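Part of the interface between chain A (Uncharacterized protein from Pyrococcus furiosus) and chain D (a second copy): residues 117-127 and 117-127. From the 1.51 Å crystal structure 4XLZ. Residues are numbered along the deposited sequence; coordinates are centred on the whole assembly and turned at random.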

# COMPACT_ATOMS: atom_id res chain seq x y z
N SER A 117 -6.83 -3.07 7.34
CA SER A 117 -5.64 -2.29 7.75
C SER A 117 -5.86 -1.85 9.20
O SER A 117 -6.94 -1.79 9.79
CB SER A 117 -5.55 -1.03 6.87
OG SER A 117 -6.66 -0.15 7.12
N ARG A 118 -4.67 -1.42 9.78
CA ARG A 118 -4.67 -0.81 11.13
C ARG A 118 -5.56 0.43 11.17
O ARG A 118 -6.28 0.58 12.19
CB ARG A 118 -3.20 -0.45 11.41
CG ARG A 118 -3.11 0.32 12.82
CD ARG A 118 -1.60 0.75 13.04
NE ARG A 118 -1.36 1.74 11.98
CZ ARG A 118 -0.13 1.99 11.57
NH1 ARG A 118 0.90 1.50 12.33
NH2 ARG A 118 0.08 2.81 10.51
N GLU A 119 -5.59 1.21 10.09
CA GLU A 119 -6.45 2.40 10.10
C GLU A 119 -7.92 2.00 10.40
O GLU A 119 -8.62 2.69 11.19
CB GLU A 119 -6.29 3.08 8.76
CG GLU A 119 -7.30 4.25 8.67
CD GLU A 119 -7.21 5.00 7.40
OE1 GLU A 119 -6.69 4.48 6.38
OE2 GLU A 119 -7.65 6.14 7.37
N VAL A 120 -8.43 0.94 9.75
CA VAL A 120 -9.87 0.64 10.03
C VAL A 120 -10.04 0.06 11.40
O VAL A 120 -11.00 0.35 12.12
CB VAL A 120 -10.31 -0.40 9.00
CG1 VAL A 120 -11.85 -0.70 9.23
CG2 VAL A 120 -10.19 0.19 7.54
N ARG A 121 -9.03 -0.70 11.93
CA ARG A 121 -9.10 -1.13 13.34
C ARG A 121 -9.20 0.07 14.18
O ARG A 121 -9.93 0.02 15.25
CB ARG A 121 -7.83 -1.94 13.74
CG ARG A 121 -7.71 -3.30 12.91
CD ARG A 121 -6.55 -4.09 13.60
NE ARG A 121 -6.28 -5.25 12.73
CZ ARG A 121 -5.48 -5.22 11.65
NH1 ARG A 121 -4.55 -4.28 11.48
NH2 ARG A 121 -5.61 -6.23 10.80
N LYS A 122 -8.38 1.11 13.97
CA LYS A 122 -8.45 2.30 14.85
C LYS A 122 -9.85 2.89 14.83
O LYS A 122 -10.32 3.37 15.88
CB LYS A 122 -7.45 3.37 14.38
CG LYS A 122 -6.03 2.93 14.71
CD LYS A 122 -5.14 4.08 14.17
CE LYS A 122 -3.74 3.79 14.58
NZ LYS A 122 -2.94 4.92 13.77
N ASP A 123 -10.57 2.92 13.69
CA ASP A 123 -11.95 3.50 13.71
C ASP A 123 -12.84 2.65 14.67
O ASP A 123 -13.63 3.15 15.49
CB ASP A 123 -12.57 3.32 12.32
CG ASP A 123 -12.05 4.26 11.34
OD1 ASP A 123 -11.52 5.38 11.72
OD2 ASP A 123 -12.14 3.87 10.12
N LEU A 124 -12.76 1.29 14.57
CA LEU A 124 -13.56 0.40 15.41
C LEU A 124 -13.19 0.58 16.85
O LEU A 124 -14.03 0.63 17.73
CB LEU A 124 -13.45 -1.07 14.98
CG LEU A 124 -14.02 -1.29 13.58
CD1 LEU A 124 -13.84 -2.82 13.31
CD2 LEU A 124 -15.54 -0.97 13.51
N VAL A 125 -11.87 0.59 17.18
CA VAL A 125 -11.40 0.72 18.58
C VAL A 125 -11.85 2.11 19.10
O VAL A 125 -12.24 2.10 20.30
CB VAL A 125 -9.92 0.60 18.57
CG1 VAL A 125 -9.30 1.04 19.94
CG2 VAL A 125 -9.52 -0.89 18.32
N LYS A 126 -11.86 3.17 18.33
CA LYS A 126 -12.30 4.50 18.89
C LYS A 126 -13.76 4.38 19.31
O LYS A 126 -14.16 4.82 20.40
CB LYS A 126 -12.22 5.51 17.72
CG LYS A 126 -12.56 6.92 18.21
CD LYS A 126 -11.92 8.10 17.27
CE LYS A 126 -12.54 8.10 16.02
NZ LYS A 126 -11.57 9.04 15.18
N ILE A 127 -14.61 3.73 18.50
CA ILE A 127 -16.05 3.65 18.87
C ILE A 127 -16.22 2.71 19.96
O ILE A 127 -17.06 2.96 20.90
CB ILE A 127 -16.81 3.16 17.62
CG1 ILE A 127 -16.74 4.23 16.52
CG2 ILE A 127 -18.33 2.94 18.02
CD1 ILE A 127 -17.16 3.74 15.08
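Chain D (117-127) SREVRKDLVKI

Chain D repeats the conformation of chain A: S117(D) is extended, at phi/psi -158/164°, and residues 118-127 form a helix that continues later in the chain. S117(D) caps its N-terminus, with OG accepting a weak bond from V120(D) N at 3.4 Å, as S117(A) does in its own helix. The two helices run in broadly the same direction, their axes 33° apart and 10.5 Å at closest approach. They diverge from a tight N-terminal end: the CA atoms of E119(A) and E119(D) are 5.7 Å apart, those of K126(A) and K126(D) 10.8 Å.

The pairing is nearly symmetric, and its rule is a carboxylate reaching across to two basic side chains one turn apart. E119(D), with chi1 and chi2 both t, points toward chain A and meets the guanidinium of R118(A) edge-on, in a two-pronged salt bridge: R118(A) NE to E119(D) OE2 at 2.8 Å and R118(A) NH2 to E119(D) OE1 at 2.9 Å. The same E119(D) OE2 accepts from K122(A) NZ at 2.8 Å. In return, E119(A) OE2 takes R118(D) NE at 2.8 Å and K122(D) NZ at 2.9 Å, while E119(A) OE1 receives R118(D) NH2 at 3.0 Å. R118(D) starts sideways, and a p chi3 helps shape the bend that brings its end nearer; K122(D) instead points toward chain A, with chi2 to chi4 all t.

Water completes the polar network. One molecule accepts from E119(A) N and donates to E119(D) OE1; its counterpart links E119(D) N to E119(A) OE1. D123(D) OD1 lies 3.8 Å from K122(A) NZ, a long salt bridge reinforced by a bridging water. Farther along, where the helices have spread, the contact turns aliphatic: K126(A) CD and K126(D) CD approach to 4.2 Å, while both ammonium groups bond elsewhere in the structure.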

# COMPACT_ATOMS: atom_id res chain seq x y z
N SER D 117 -0.17 9.45 4.68
CA SER D 117 -1.46 8.81 4.42
C SER D 117 -2.49 9.54 5.27
O SER D 117 -2.29 10.25 6.12
CB SER D 117 -1.35 7.34 4.89
OG SER D 117 -1.18 7.29 6.33
N ARG D 118 -3.71 9.15 4.70
CA ARG D 118 -4.92 9.61 5.42
C ARG D 118 -4.91 9.20 6.86
O ARG D 118 -5.33 9.94 7.72
CB ARG D 118 -6.18 9.02 4.71
CG ARG D 118 -7.51 9.42 5.45
CD ARG D 118 -8.71 8.66 4.74
NE ARG D 118 -8.50 7.21 4.94
CZ ARG D 118 -8.97 6.35 4.09
NH1 ARG D 118 -9.91 6.76 3.26
NH2 ARG D 118 -8.70 5.04 4.24
N GLU D 119 -4.46 7.96 7.20
CA GLU D 119 -4.37 7.50 8.59
C GLU D 119 -3.60 8.51 9.47
O GLU D 119 -4.05 8.83 10.57
CB GLU D 119 -3.75 6.08 8.62
CG GLU D 119 -3.62 5.60 10.10
CD GLU D 119 -3.01 4.22 10.20
OE1 GLU D 119 -2.40 3.79 9.25
OE2 GLU D 119 -3.18 3.69 11.27
N VAL D 120 -2.45 8.98 9.00
CA VAL D 120 -1.67 9.88 9.88
C VAL D 120 -2.39 11.24 9.93
O VAL D 120 -2.43 11.90 11.00
CB VAL D 120 -0.31 10.11 9.28
CG1 VAL D 120 0.53 11.03 10.20
CG2 VAL D 120 0.42 8.70 9.29
N ARG D 121 -3.00 11.71 8.78
CA ARG D 121 -3.87 12.93 8.92
C ARG D 121 -4.89 12.83 10.06
O ARG D 121 -5.14 13.76 10.75
CB ARG D 121 -4.57 13.25 7.56
CG ARG D 121 -3.54 13.54 6.44
CD ARG D 121 -4.35 14.05 5.24
NE ARG D 121 -3.46 14.19 4.06
CZ ARG D 121 -3.19 13.13 3.24
NH1 ARG D 121 -3.96 12.03 3.14
NH2 ARG D 121 -2.10 13.26 2.45
N LYS D 122 -5.58 11.65 10.04
CA LYS D 122 -6.59 11.48 11.05
C LYS D 122 -5.99 11.61 12.43
O LYS D 122 -6.70 12.12 13.35
CB LYS D 122 -7.27 10.06 10.91
CG LYS D 122 -8.16 10.04 9.73
CD LYS D 122 -8.78 8.53 9.68
CE LYS D 122 -9.74 8.50 8.61
NZ LYS D 122 -10.18 6.96 8.54
N ASP D 123 -4.79 11.11 12.72
CA ASP D 123 -4.23 11.27 14.04
C ASP D 123 -4.05 12.78 14.39
O ASP D 123 -4.39 13.26 15.50
CB ASP D 123 -2.81 10.72 14.11
CG ASP D 123 -2.75 9.22 14.17
OD1 ASP D 123 -3.72 8.55 14.55
OD2 ASP D 123 -1.67 8.67 13.73
N LEU D 124 -3.52 13.55 13.44
CA LEU D 124 -3.29 15.02 13.64
C LEU D 124 -4.65 15.68 13.82
O LEU D 124 -4.77 16.58 14.70
CB LEU D 124 -2.52 15.64 12.49
CG LEU D 124 -1.08 15.08 12.45
CD1 LEU D 124 -0.44 15.82 11.22
CD2 LEU D 124 -0.25 15.39 13.73
N VAL D 125 -5.62 15.32 12.93
CA VAL D 125 -6.96 16.06 13.04
C VAL D 125 -7.61 15.68 14.37
O VAL D 125 -8.26 16.60 14.95
CB VAL D 125 -7.78 15.54 11.87
CG1 VAL D 125 -9.32 15.90 12.05
CG2 VAL D 125 -7.27 16.16 10.55
N LYS D 126 -7.44 14.48 14.90
CA LYS D 126 -8.07 14.12 16.20
C LYS D 126 -7.49 15.05 17.27
O LYS D 126 -8.25 15.62 18.12
CB LYS D 126 -7.74 12.64 16.48
CG LYS D 126 -8.31 12.13 17.85
CD LYS D 126 -8.55 10.53 17.92
CE LYS D 126 -7.21 9.96 18.08
NZ LYS D 126 -7.53 8.41 17.88
N ILE D 127 -6.16 15.23 17.30
CA ILE D 127 -5.55 16.07 18.34
C ILE D 127 -5.92 17.51 18.11
O ILE D 127 -6.20 18.25 19.11
CB ILE D 127 -4.03 15.83 18.31
CG1 ILE D 127 -3.73 14.43 18.67
CG2 ILE D 127 -3.36 16.87 19.33
CD1 ILE D 127 -2.24 14.02 18.32
O HOH W 1 -3.26 1.42 8.27
O HOH W 2 -4.54 5.75 5.18
O HOH W 3 -8.91 5.50 11.45
O HOH W 4 -5.11 7.27 12.68
O HOH W 5 -2.65 6.65 16.18
O HOH W 6 -12.60 7.27 10.12